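Local coordinates for protein necrotic enteritis toxin B (Clostridium perfringens, PDB 4I0N) that forms pores in cell membranes, probably by assembling into a ring-shaped oligomer as the related alpha-hemolysin-type toxins do, at residues W37-S42 and F274-N279; G62-D67 and V241-F246; I87-A92 and A166-K171; S148-D153 and L212-S217. All coordinates share one frame; numbering follows the deposited sequence.

Contact 1 of 4, residues W37-S42 and F274-N279; sequences WKATLS and FMFKIN
L41 lies over one face of the F276 ring, its CB 3.9 Å from the ring centroid and only 2° off the normal, a CH-pi contact almost exactly centred on the aromatic. Its CG is anti to the backbone N (chi1 -170°), and beyond it CD2 rests 3.8 Å from F276 CB. The same methyl also meets I278, whose CD1 is 4.1 Å from L41 CD2. The far end of the ring belongs to A39: the carbonyl oxygen A39 O lies at the ring edge, 3.7 Å from F276 CZ, and A39 CB packs close to that same carbon. A39 CB thereby fits between two aromatics, for on its other flank it is 3.8 Å from F274 CD2. The F274 ring then runs on toward W37, where CZ approaches the backbone oxygen W37 O at 3.5 Å. The strands belong to different sheets of a beta-sandwich; they point the same way, 17° apart, with axes 8.9 Å from each other, and face each other through side chains rather than as paired neighbours. L41 pairs through its backbone with D30, a residue that binds magnesium in a structure of this toxin, and on the other sheet the ring of Y287 meets F276. Every touching residue is buried and the side chains that meet are apolar or aromatic, with two backbone oxygens at the ends of the phenyl rings, which implies that between these two segments the sheets are held by close packing and burial.

Contact 2 of 4, residues G62-D67 and V241-F246; sequences GFIPSD and VEYQRF
Strands 62-65 and 241-246 run in the same general direction, 28° apart with axes 8.6 Å from each other, as layers of a beta-sandwich rather than as partners in one sheet, and I64 faces Y243 across the gap. I64 lays its CG1 over one face of the Y243 ring, 4.0 Å from the centroid and displaced toward the rim, while I64 CD1 rests 3.8 Å from Y243 CG at the root of the ring. At the far end of that ring Y243 OH passes close to G62 CA, and its hydrogen bond goes to K38 O of the neighbouring strand. Where strand 62-65 gives way to a turn, R245 reaches across and its chain bends at chi3 (63°). NH1 donates to P65 O at 2.9 Å, from a position 41° out of the carbonyl plane. S66 O and D67 CB lie over the guanidinium, S66 O being 3.3 Å above its plane. The other nitrogens are shared with acids outside the segments, NE with D247 and NH2 with E270, and D67 also pairs with K80. Against these, the bridge from D67 OD2 to R245 NH2 is a loose one, 3.5 Å long.

Contact 3 of 4, residues I87-A92 and A166-K171; sequences INVKSA and ASWDIK
W168 leaves its CB with CG anti to the carbonyl carbon (chi1 -63°), which starts the indole on its way across the face of the sheet that also carries I87, V89 and A166. The first ring atom to meet the partner strand is CE3, 3.6 Å from I87 O and 4.1 Å from I87 CG2. Next along the rim comes CZ3, where V89 CG2 touches in the ring plane at 3.9 Å. The nitrogen on the other side of the indole, NE1, is hydrogen-bonded to P105 O. Strands 87-92 and 166-171 are antiparallel neighbours in the larger sheet of the toxin's beta-sandwich, and the I87-W168 and V89-A166 pairs are both hydrogen-bonded, I87 N donating to W168 O at 2.9 Å and V89 N to A166 O at 2.8 Å. The intervening pair, N88 with S167, is non-hydrogen-bonded and closes to 4.3 Å between CA atoms. On its face S167 OG donates to N88 OD1, a short 2.5 Å bond nearly along the C=O axis. R159 NH1 hydrogen-bonds to that same hydroxyl, and N88 ND2 is taken up by E242. Farther along, I87 CD1 meets I170 CD1 at 3.8 Å.

Contact 4 of 4, residues S148-D153 and L212-S217; sequences SYEQPD and LSTLIS
This is a loop-to-helix contact: P152, just after the end of strand 144-150, packs against S213, the N-cap of the single helical turn 214-217. Strand 144-150 is an edge of the small three-stranded sheet whose hairpin is partly disordered, consistent with the prestem that in related hemolysins refolds into the membrane-spanning beta-barrel. S213 makes the central link. Its OG is anti to the backbone N (chi1 164°) and does two jobs, accepting from L215 N at 3.0 Å as the capping bond and donating to P152 O at 2.6 Å. The donor stands 34° from the carbonyl plane of P152, and P152 CG is 3.5 Å from S213 OG. One helical turn is thus capped by a hydroxyl that also ties it to the loop. L215 fills in beside it: its CD1 packs on P152 CD at 3.9 Å, the two side chains crossing at about a right angle, and lies 3.5 Å from the backbone oxygen E150 O, while CD2 lies against CA and CB of Q151. I170 and F154 also touch L215, which anchors the turn against the larger sheet. Q151 turns its amide away from this contact, to T156 and the backbone oxygens of I109 and K111. D153 OD2 lies 3.5 Å from S213 CB, near the start of the helix, where the positive end of the helix dipole might favour its negative charge. A water completes the junction: it donates to D153 OD2 at 2.6 Å and accepts from S213 N at 2.9 Å.

Overall arrangement
Contacts 1 and 2 join the two sheets of the sandwich from neighbouring strands, their centres 14 Å apart; W37 packs on P65, and the backbones of F274 and V241 probably hydrogen-bond within the larger sheet. Contact 3 lies wholly inside that sheet, 11 Å from contact 2, and its strand 76-92 has strand 236-255 of contact 2 as its other neighbour. Contact 4 is farthest from contact 1, about 23 Å between centres and across the middle of the chain, yet S66 of contact 2 bonds I216 O, and I170 of contact 3 packs on L215. Along the chain contact 1 encloses contact 2, which encloses contacts 3 and 4, whose segments alternate. Through contact 4 and these touches the probable prestem is tied to the sandwich.

Contact 1 of 4, residues W37-S42 and F274-N279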
loop_
_atom_site.group_PDB
_atom_site.type_symbol
_atom_site.label_atom_id
_atom_site.label_comp_id
_atom_site.label_asym_id
_atom_site.label_seq_id
_atom_site.Cartn_x
_atom_site.Cartn_y
_atom_site.Cartn_z
ATOM N N TRP A 37 1.223 10.398 7.041
ATOM C CA TRP A 37 0.793 9.051 6.717
ATOM C C TRP A 37 -0.692 8.978 7.015
ATOM O O TRP A 37 -1.114 9.369 8.094
ATOM C CB TRP A 37 1.526 8.026 7.597
ATOM C CG TRP A 37 3.021 8.026 7.417
ATOM C CD1 TRP A 37 3.865 9.111 7.433
ATOM C CD2 TRP A 37 3.848 6.876 7.234
ATOM N NE1 TRP A 37 5.167 8.705 7.260
ATOM C CE2 TRP A 37 5.187 7.335 7.136
ATOM C CE3 TRP A 37 3.591 5.505 7.154
ATOM C CZ2 TRP A 37 6.266 6.461 6.959
ATOM C CZ3 TRP A 37 4.667 4.625 6.990
ATOM C CH2 TRP A 37 5.991 5.116 6.887
ATOM N N LYS A 38 -1.472 8.479 6.056
ATOM C CA LYS A 38 -2.938 8.556 6.141
ATOM C C LYS A 38 -3.591 7.208 5.890
ATOM O O LYS A 38 -3.171 6.471 5.010
ATOM C CB LYS A 38 -3.459 9.539 5.091
ATOM C CG LYS A 38 -2.878 10.923 5.212
ATOM C CD LYS A 38 -3.398 11.842 4.095
ATOM C CE LYS A 38 -2.692 13.206 4.136
ATOM N NZ LYS A 38 -1.229 13.041 3.841
ATOM N N ALA A 39 -4.633 6.896 6.651
ATOM C CA ALA A 39 -5.439 5.695 6.410
ATOM C C ALA A 39 -6.898 6.049 6.521
ATOM O O ALA A 39 -7.353 6.532 7.587
ATOM C CB ALA A 39 -5.110 4.616 7.406
ATOM N N THR A 40 -7.633 5.779 5.436
ATOM C CA THR A 40 -9.086 5.887 5.449
ATOM C C THR A 40 -9.637 4.500 5.213
ATOM O O THR A 40 -9.318 3.872 4.197
ATOM C CB THR A 40 -9.589 6.836 4.342
ATOM O OG1 THR A 40 -9.145 8.172 4.630
ATOM C CG2 THR A 40 -11.137 6.833 4.273
ATOM N N LEU A 41 -10.447 4.023 6.152
ATOM C CA LEU A 41 -11.052 2.688 6.040
ATOM C C LEU A 41 -12.558 2.861 5.904
ATOM O O LEU A 41 -13.214 3.419 6.801
ATOM C CB LEU A 41 -10.714 1.814 7.265
ATOM C CG LEU A 41 -11.103 0.336 7.134
ATOM C CD1 LEU A 41 -10.311 -0.356 6.013
ATOM C CD2 LEU A 41 -10.866 -0.379 8.445
ATOM N N SER A 42 -13.097 2.420 4.767
ATOM C CA SER A 42 -14.525 2.560 4.485
ATOM C C SER A 42 -15.123 1.181 4.390
ATOM O O SER A 42 -14.468 0.239 3.929
ATOM C CB SER A 42 -14.779 3.306 3.167
ATOM O OG SER A 42 -14.129 4.562 3.218
ATOM N N PHE A 274 -2.495 2.021 12.250
ATOM C CA PHE A 274 -3.779 2.639 12.573
ATOM C C PHE A 274 -4.739 1.488 12.847
ATOM O O PHE A 274 -4.898 0.616 12.004
ATOM C CB PHE A 274 -4.270 3.528 11.399
ATOM C CG PHE A 274 -3.303 4.617 11.012
ATOM C CD1 PHE A 274 -3.314 5.845 11.659
ATOM C CD2 PHE A 274 -2.363 4.402 9.992
ATOM C CE1 PHE A 274 -2.412 6.850 11.300
ATOM C CE2 PHE A 274 -1.456 5.403 9.631
ATOM C CZ PHE A 274 -1.480 6.623 10.285
ATOM N N MET A 275 -5.366 1.493 14.020
ATOM C CA MET A 275 -6.342 0.472 14.383
ATOM C C MET A 275 -7.781 1.022 14.259
ATOM O O MET A 275 -8.082 2.135 14.697
ATOM C CB MET A 275 -6.060 -0.033 15.817
ATOM C CG MET A 275 -6.871 -1.219 16.196
ATOM N N PHE A 276 -8.668 0.214 13.680
ATOM C CA PHE A 276 -10.069 0.594 13.493
ATOM C C PHE A 276 -10.950 -0.477 14.106
ATOM O O PHE A 276 -10.758 -1.667 13.858
ATOM C CB PHE A 276 -10.412 0.716 12.005
ATOM C CG PHE A 276 -9.660 1.827 11.285
ATOM C CD1 PHE A 276 -10.225 3.096 11.138
ATOM C CD2 PHE A 276 -8.387 1.584 10.747
ATOM C CE1 PHE A 276 -9.539 4.134 10.476
ATOM C CE2 PHE A 276 -7.689 2.602 10.090
ATOM C CZ PHE A 276 -8.267 3.873 9.939
ATOM N N LYS A 277 -11.890 -0.065 14.938
ATOM C CA LYS A 277 -12.928 -0.994 15.392
ATOM C C LYS A 277 -13.953 -1.197 14.277
ATOM O O LYS A 277 -14.491 -0.226 13.727
ATOM C CB LYS A 277 -13.614 -0.420 16.641
ATOM C CG LYS A 277 -14.689 -1.326 17.243
ATOM C CD LYS A 277 -15.245 -0.733 18.533
ATOM C CE LYS A 277 -16.428 -1.590 19.058
ATOM N NZ LYS A 277 -16.843 -1.213 20.455
ATOM N N ILE A 278 -14.239 -2.458 13.959
ATOM C CA ILE A 278 -15.330 -2.801 13.073
ATOM C C ILE A 278 -16.533 -3.068 13.969
ATOM O O ILE A 278 -16.624 -4.110 14.621
ATOM C CB ILE A 278 -15.006 -4.037 12.210
ATOM C CG1 ILE A 278 -13.636 -3.877 11.516
ATOM C CG2 ILE A 278 -16.124 -4.309 11.197
ATOM C CD1 ILE A 278 -13.543 -2.629 10.604
ATOM N N ASN A 279 -17.440 -2.103 14.012
ATOM C CA ASN A 279 -18.592 -2.179 14.892
ATOM C C ASN A 279 -19.710 -2.839 14.095
ATOM O O ASN A 279 -20.473 -2.147 13.413
ATOM C CB ASN A 279 -18.995 -0.769 15.343
ATOM C CG ASN A 279 -20.037 -0.781 16.461
ATOM O OD1 ASN A 279 -20.835 -1.713 16.585
ATOM N ND2 ASN A 279 -20.037 0.261 17.260
#

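Contact 2 of 4, residues G62-D67 and V241-F246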
loop_
_atom_site.group_PDB
_atom_site.type_symbol
_atom_site.label_atom_id
_atom_site.label_comp_id
_atom_site.label_asym_id
_atom_site.label_seq_id
_atom_site.Cartn_x
_atom_site.Cartn_y
_atom_site.Cartn_z
ATOM N N GLY A 62 -5.110 5.401 1.315
ATOM C CA GLY A 62 -4.175 6.079 2.179
ATOM C C GLY A 62 -3.038 6.738 1.463
ATOM O O GLY A 62 -3.058 6.918 0.239
ATOM N N PHE A 63 -2.054 7.123 2.253
ATOM C CA PHE A 63 -0.886 7.762 1.706
ATOM C C PHE A 63 0.304 7.510 2.610
ATOM O O PHE A 63 0.199 7.630 3.842
ATOM C CB PHE A 63 -1.102 9.260 1.556
ATOM C CG PHE A 63 0.028 9.948 0.856
ATOM C CD1 PHE A 63 0.188 9.809 -0.537
ATOM C CD2 PHE A 63 0.957 10.688 1.571
ATOM C CE1 PHE A 63 1.248 10.440 -1.190
ATOM C CE2 PHE A 63 2.027 11.330 0.916
ATOM C CZ PHE A 63 2.171 11.196 -0.467
ATOM N N ILE A 64 1.431 7.177 1.981
ATOM C CA ILE A 64 2.704 7.037 2.679
ATOM C C ILE A 64 3.707 7.980 1.993
ATOM O O ILE A 64 4.043 7.770 0.809
ATOM C CB ILE A 64 3.251 5.578 2.664
ATOM C CG1 ILE A 64 2.241 4.580 3.243
ATOM C CG2 ILE A 64 4.583 5.506 3.419
ATOM C CD1 ILE A 64 2.511 3.076 2.893
ATOM N N PRO A 65 4.185 9.014 2.706
ATOM C CA PRO A 65 5.158 9.942 2.080
ATOM C C PRO A 65 6.453 9.223 1.701
ATOM O O PRO A 65 6.830 8.243 2.354
ATOM C CB PRO A 65 5.461 10.983 3.175
ATOM C CG PRO A 65 4.568 10.665 4.316
ATOM C CD PRO A 65 3.907 9.342 4.122
ATOM N N SER A 66 7.107 9.682 0.633
ATOM C CA SER A 66 8.330 9.009 0.191
ATOM C C SER A 66 9.483 9.316 1.145
ATOM O O SER A 66 10.394 8.503 1.321
ATOM C CB SER A 66 8.717 9.439 -1.235
ATOM O OG SER A 66 9.009 10.834 -1.302
ATOM N N ASP A 67 9.439 10.511 1.725
ATOM C CA ASP A 67 10.546 11.049 2.530
ATOM C C ASP A 67 11.881 11.012 1.790
ATOM O O ASP A 67 12.941 10.823 2.392
ATOM C CB ASP A 67 10.653 10.314 3.866
ATOM C CG ASP A 67 11.509 11.052 4.866
ATOM O OD1 ASP A 67 11.355 12.283 4.982
ATOM O OD2 ASP A 67 12.361 10.409 5.500
ATOM N N VAL A 241 -4.233 -1.523 10.295
ATOM C CA VAL A 241 -3.555 -1.167 9.039
ATOM C C VAL A 241 -2.133 -0.795 9.432
ATOM O O VAL A 241 -1.957 0.135 10.217
ATOM C CB VAL A 241 -4.225 0.056 8.397
ATOM C CG1 VAL A 241 -3.456 0.495 7.124
ATOM C CG2 VAL A 241 -5.679 -0.263 8.018
ATOM N N GLU A 242 -1.139 -1.537 8.927
ATOM C CA GLU A 242 0.276 -1.299 9.240
ATOM C C GLU A 242 0.952 -0.849 7.963
ATOM O O GLU A 242 0.821 -1.505 6.922
ATOM C CB GLU A 242 0.991 -2.546 9.769
ATOM C CG GLU A 242 0.297 -3.214 10.940
ATOM C CD GLU A 242 0.969 -4.506 11.352
ATOM O OE1 GLU A 242 1.819 -5.058 10.585
ATOM O OE2 GLU A 242 0.645 -4.976 12.465
ATOM N N TYR A 243 1.635 0.286 8.045
ATOM C CA TYR A 243 2.392 0.810 6.921
ATOM C C TYR A 243 3.871 0.799 7.279
ATOM O O TYR A 243 4.266 1.228 8.366
ATOM C CB TYR A 243 2.016 2.266 6.698
ATOM C CG TYR A 243 0.655 2.571 6.176
ATOM C CD1 TYR A 243 -0.054 1.689 5.351
ATOM C CD2 TYR A 243 0.102 3.827 6.434
ATOM C CE1 TYR A 243 -1.298 2.061 4.810
ATOM C CE2 TYR A 243 -1.117 4.202 5.900
ATOM C CZ TYR A 243 -1.822 3.333 5.111
ATOM O OH TYR A 243 -3.036 3.774 4.620
ATOM N N GLN A 244 4.693 0.341 6.346
ATOM C CA GLN A 244 6.133 0.277 6.556
ATOM C C GLN A 244 6.803 0.753 5.283
ATOM O O GLN A 244 6.378 0.398 4.185
ATOM C CB GLN A 244 6.484 -1.169 6.883
ATOM C CG GLN A 244 7.812 -1.421 7.502
ATOM C CD GLN A 244 7.769 -2.728 8.301
ATOM O OE1 GLN A 244 6.804 -3.496 8.215
ATOM N NE2 GLN A 244 8.781 -2.966 9.076
ATOM N N ARG A 245 7.841 1.578 5.411
ATOM C CA ARG A 245 8.533 2.053 4.235
ATOM C C ARG A 245 10.007 1.712 4.401
ATOM O O ARG A 245 10.632 2.174 5.351
ATOM C CB ARG A 245 8.333 3.566 4.072
ATOM C CG ARG A 245 8.788 4.076 2.689
ATOM C CD ARG A 245 8.947 5.601 2.608
ATOM N NE ARG A 245 9.994 6.060 3.526
ATOM C CZ ARG A 245 9.809 6.980 4.468
ATOM N NH1 ARG A 245 8.639 7.622 4.578
ATOM N NH2 ARG A 245 10.817 7.292 5.278
ATOM N N PHE A 246 10.533 0.871 3.515
ATOM C CA PHE A 246 11.934 0.441 3.590
ATOM C C PHE A 246 12.731 1.339 2.679
ATOM O O PHE A 246 12.512 1.351 1.462
ATOM C CB PHE A 246 12.083 -1.009 3.160
ATOM C CG PHE A 246 11.355 -1.978 4.067
ATOM C CD1 PHE A 246 11.934 -2.370 5.272
ATOM C CD2 PHE A 246 10.107 -2.481 3.726
ATOM C CE1 PHE A 246 11.272 -3.269 6.133
ATOM C CE2 PHE A 246 9.447 -3.375 4.566
ATOM C CZ PHE A 246 10.035 -3.766 5.775
#

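Contact 3 of 4, residues I87-A92 and A166-K171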
loop_
_atom_site.group_PDB
_atom_site.type_symbol
_atom_site.label_atom_id
_atom_site.label_comp_id
_atom_site.label_asym_id
_atom_site.label_seq_id
_atom_site.Cartn_x
_atom_site.Cartn_y
_atom_site.Cartn_z
ATOM N N ILE A 87 2.264 -2.837 3.040
ATOM C CA ILE A 87 0.958 -2.538 3.635
ATOM C C ILE A 87 0.442 -3.857 4.192
ATOM O O ILE A 87 0.303 -4.825 3.457
ATOM C CB ILE A 87 -0.030 -1.939 2.589
ATOM C CG1 ILE A 87 0.380 -0.505 2.204
ATOM C CG2 ILE A 87 -1.495 -1.926 3.124
ATOM C CD1 ILE A 87 1.341 -0.408 1.055
ATOM N N ASN A 88 0.161 -3.884 5.495
ATOM C CA ASN A 88 -0.435 -5.067 6.104
ATOM C C ASN A 88 -1.817 -4.672 6.599
ATOM O O ASN A 88 -1.982 -3.606 7.214
ATOM C CB ASN A 88 0.374 -5.558 7.298
ATOM C CG ASN A 88 1.804 -5.930 6.957
ATOM O OD1 ASN A 88 2.115 -6.406 5.868
ATOM N ND2 ASN A 88 2.689 -5.721 7.912
ATOM N N VAL A 89 -2.802 -5.521 6.334
ATOM C CA VAL A 89 -4.115 -5.316 6.895
ATOM C C VAL A 89 -4.431 -6.583 7.700
ATOM O O VAL A 89 -4.489 -7.673 7.137
ATOM C CB VAL A 89 -5.165 -5.053 5.792
ATOM C CG1 VAL A 89 -6.525 -4.873 6.407
ATOM C CG2 VAL A 89 -4.806 -3.786 4.975
ATOM N N LYS A 90 -4.608 -6.434 9.012
ATOM C CA LYS A 90 -4.806 -7.572 9.897
ATOM C C LYS A 90 -6.200 -7.517 10.475
ATOM O O LYS A 90 -6.686 -6.449 10.795
ATOM C CB LYS A 90 -3.786 -7.586 11.041
ATOM C CG LYS A 90 -2.354 -7.838 10.568
ATOM C CD LYS A 90 -1.396 -7.722 11.746
ATOM C CE LYS A 90 0.042 -7.952 11.315
ATOM N NZ LYS A 90 0.975 -7.693 12.466
ATOM N N SER A 91 -6.855 -8.669 10.548
ATOM C CA SER A 91 -8.137 -8.780 11.228
ATOM C C SER A 91 -7.926 -9.547 12.545
ATOM O O SER A 91 -7.193 -10.552 12.601
ATOM C CB SER A 91 -9.149 -9.502 10.351
ATOM O OG SER A 91 -10.394 -9.602 11.006
ATOM N N ALA A 92 -8.528 -9.037 13.612
ATOM C CA ALA A 92 -8.496 -9.698 14.909
ATOM C C ALA A 92 -9.836 -9.611 15.614
ATOM O O ALA A 92 -10.536 -8.607 15.535
ATOM C CB ALA A 92 -7.405 -9.078 15.793
ATOM N N ALA A 166 -3.753 -9.766 5.189
ATOM C CA ALA A 166 -3.518 -9.524 3.782
ATOM C C ALA A 166 -2.343 -8.558 3.762
ATOM O O ALA A 166 -2.334 -7.561 4.492
ATOM C CB ALA A 166 -4.740 -8.862 3.135
ATOM N N SER A 167 -1.329 -8.873 2.974
ATOM C CA SER A 167 -0.140 -8.033 2.943
ATOM C C SER A 167 0.367 -7.861 1.521
ATOM O O SER A 167 0.308 -8.795 0.740
ATOM C CB SER A 167 0.946 -8.644 3.814
ATOM O OG SER A 167 2.114 -7.835 3.759
ATOM N N TRP A 168 0.865 -6.665 1.218
ATOM C CA TRP A 168 1.339 -6.300 -0.111
ATOM C C TRP A 168 2.663 -5.563 -0.004
ATOM O O TRP A 168 2.806 -4.670 0.829
ATOM C CB TRP A 168 0.363 -5.356 -0.793
ATOM C CG TRP A 168 -0.999 -5.926 -1.056
ATOM C CD1 TRP A 168 -1.410 -6.589 -2.180
ATOM C CD2 TRP A 168 -2.130 -5.875 -0.181
ATOM N NE1 TRP A 168 -2.734 -6.957 -2.061
ATOM C CE2 TRP A 168 -3.202 -6.530 -0.844
ATOM C CE3 TRP A 168 -2.347 -5.334 1.102
ATOM C CZ2 TRP A 168 -4.490 -6.637 -0.281
ATOM C CZ3 TRP A 168 -3.618 -5.475 1.677
ATOM C CH2 TRP A 168 -4.672 -6.108 0.983
ATOM N N ASP A 169 3.620 -5.948 -0.843
ATOM C CA ASP A 169 4.820 -5.146 -1.049
ATOM C C ASP A 169 4.701 -4.427 -2.370
ATOM O O ASP A 169 4.413 -5.049 -3.397
ATOM C CB ASP A 169 6.067 -6.030 -1.064
ATOM C CG ASP A 169 6.558 -6.359 0.314
ATOM O OD1 ASP A 169 6.020 -5.803 1.298
ATOM O OD2 ASP A 169 7.491 -7.171 0.421
ATOM N N ILE A 170 4.896 -3.118 -2.327
ATOM C CA ILE A 170 4.981 -2.327 -3.544
ATOM C C ILE A 170 6.464 -1.997 -3.656
ATOM O O ILE A 170 7.002 -1.158 -2.907
ATOM C CB ILE A 170 4.046 -1.095 -3.521
ATOM C CG1 ILE A 170 2.576 -1.547 -3.609
ATOM C CG2 ILE A 170 4.382 -0.118 -4.678
ATOM C CD1 ILE A 170 2.008 -2.066 -2.307
ATOM N N LYS A 171 7.125 -2.706 -4.569
ATOM C CA LYS A 171 8.579 -2.790 -4.561
ATOM C C LYS A 171 9.153 -2.211 -5.846
ATOM O O LYS A 171 8.644 -2.439 -6.931
ATOM C CB LYS A 171 9.031 -4.258 -4.411
ATOM C CG LYS A 171 10.538 -4.440 -4.281
ATOM C CD LYS A 171 10.855 -5.953 -4.034
ATOM C CE LYS A 171 12.370 -6.236 -3.984
ATOM N NZ LYS A 171 13.072 -5.596 -2.805
#

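Contact 4 of 4, residues S148-D153 and L212-S217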
loop_
_atom_site.group_PDB
_atom_site.type_symbol
_atom_site.label_atom_id
_atom_site.label_comp_id
_atom_site.label_asym_id
_atom_site.label_seq_id
_atom_site.Cartn_x
_atom_site.Cartn_y
_atom_site.Cartn_z
ATOM N N SER A 148 -8.058 1.469 -7.105
ATOM C CA SER A 148 -7.293 2.103 -8.175
ATOM C C SER A 148 -6.105 2.813 -7.572
ATOM O O SER A 148 -6.256 3.627 -6.649
ATOM C CB SER A 148 -8.162 3.143 -8.918
ATOM O OG SER A 148 -7.376 3.883 -9.840
ATOM N N TYR A 149 -4.916 2.503 -8.080
ATOM C CA TYR A 149 -3.742 3.309 -7.771
ATOM C C TYR A 149 -2.692 3.192 -8.846
ATOM O O TYR A 149 -2.748 2.289 -9.671
ATOM C CB TYR A 149 -3.148 2.970 -6.384
ATOM C CG TYR A 149 -2.620 1.564 -6.215
ATOM C CD1 TYR A 149 -1.313 1.214 -6.644
ATOM C CD2 TYR A 149 -3.410 0.577 -5.635
ATOM C CE1 TYR A 149 -0.812 -0.083 -6.429
ATOM C CE2 TYR A 149 -2.926 -0.734 -5.432
ATOM C CZ TYR A 149 -1.639 -1.052 -5.842
ATOM O OH TYR A 149 -1.174 -2.333 -5.632
ATOM N N GLU A 150 -1.766 4.139 -8.860
ATOM C CA GLU A 150 -0.644 4.069 -9.781
ATOM C C GLU A 150 0.670 3.724 -9.049
ATOM O O GLU A 150 0.873 4.077 -7.865
ATOM C CB GLU A 150 -0.518 5.365 -10.593
ATOM C CG GLU A 150 -0.059 6.547 -9.779
ATOM C CD GLU A 150 0.154 7.796 -10.606
ATOM O OE1 GLU A 150 0.255 7.703 -11.858
ATOM O OE2 GLU A 150 0.219 8.875 -9.983
ATOM N N GLN A 151 1.553 3.017 -9.749
ATOM C CA GLN A 151 2.834 2.607 -9.159
ATOM C C GLN A 151 3.984 2.697 -10.182
ATOM O O GLN A 151 4.739 1.744 -10.336
ATOM C CB GLN A 151 2.719 1.188 -8.573
ATOM C CG GLN A 151 2.283 0.157 -9.641
ATOM C CD GLN A 151 2.274 -1.280 -9.129
ATOM O OE1 GLN A 151 2.499 -1.523 -7.960
ATOM N NE2 GLN A 151 1.988 -2.233 -10.020
ATOM N N PRO A 152 4.139 3.847 -10.867
ATOM C CA PRO A 152 5.224 3.926 -11.881
ATOM C C PRO A 152 6.583 3.495 -11.324
ATOM O O PRO A 152 6.977 3.941 -10.240
ATOM C CB PRO A 152 5.253 5.408 -12.278
ATOM C CG PRO A 152 4.547 6.116 -11.122
ATOM C CD PRO A 152 3.472 5.149 -10.691
ATOM N N ASP A 153 7.247 2.605 -12.067
ATOM C CA ASP A 153 8.574 2.033 -11.726
ATOM C C ASP A 153 8.591 0.997 -10.608
ATOM O O ASP A 153 9.681 0.524 -10.251
ATOM C CB ASP A 153 9.610 3.125 -11.385
ATOM C CG ASP A 153 9.894 4.065 -12.552
ATOM O OD1 ASP A 153 9.511 3.777 -13.713
ATOM O OD2 ASP A 153 10.527 5.099 -12.289
ATOM N N LEU A 212 11.753 11.447 -11.714
ATOM C CA LEU A 212 11.615 10.284 -10.855
ATOM C C LEU A 212 10.167 9.821 -10.839
ATOM O O LEU A 212 9.244 10.611 -11.043
ATOM C CB LEU A 212 12.016 10.645 -9.419
ATOM C CG LEU A 212 13.473 10.912 -9.105
ATOM C CD1 LEU A 212 13.550 11.503 -7.715
ATOM C CD2 LEU A 212 14.261 9.619 -9.193
ATOM N N SER A 213 9.955 8.549 -10.541
ATOM C CA SER A 213 8.620 8.079 -10.238
ATOM C C SER A 213 8.020 8.928 -9.123
ATOM O O SER A 213 8.723 9.308 -8.185
ATOM C CB SER A 213 8.682 6.634 -9.754
ATOM O OG SER A 213 7.464 6.292 -9.127
ATOM N N THR A 214 6.728 9.213 -9.225
ATOM C CA THR A 214 6.019 9.915 -8.144
ATOM C C THR A 214 6.065 9.160 -6.806
ATOM O O THR A 214 5.957 9.774 -5.756
ATOM C CB THR A 214 4.550 10.233 -8.515
ATOM O OG1 THR A 214 3.841 9.016 -8.784
ATOM C CG2 THR A 214 4.501 11.115 -9.719
ATOM N N LEU A 215 6.250 7.835 -6.838
ATOM C CA LEU A 215 6.412 7.053 -5.597
ATOM C C LEU A 215 7.741 7.358 -4.890
ATOM O O LEU A 215 7.899 7.118 -3.687
ATOM C CB LEU A 215 6.297 5.546 -5.886
ATOM C CG LEU A 215 4.874 4.978 -5.796
ATOM C CD1 LEU A 215 3.897 5.573 -6.842
ATOM C CD2 LEU A 215 4.934 3.434 -5.953
ATOM N N ILE A 216 8.680 7.915 -5.637
ATOM C CA ILE A 216 9.963 8.347 -5.044
ATOM C C ILE A 216 9.949 9.845 -4.705
ATOM O O ILE A 216 10.369 10.263 -3.614
ATOM C CB ILE A 216 11.146 7.953 -5.952
ATOM C CG1 ILE A 216 11.255 6.418 -5.966
ATOM C CG2 ILE A 216 12.471 8.587 -5.474
ATOM C CD1 ILE A 216 12.177 5.858 -7.062
ATOM N N SER A 217 9.474 10.663 -5.630
ATOM C CA SER A 217 9.461 12.108 -5.386
ATOM C C SER A 217 8.406 12.519 -4.358
ATOM O O SER A 217 8.610 13.461 -3.600
ATOM C CB SER A 217 9.258 12.862 -6.694
ATOM O OG SER A 217 7.996 12.530 -7.249
HETATM O O HOH W 1 12.036 6.579 -10.703
#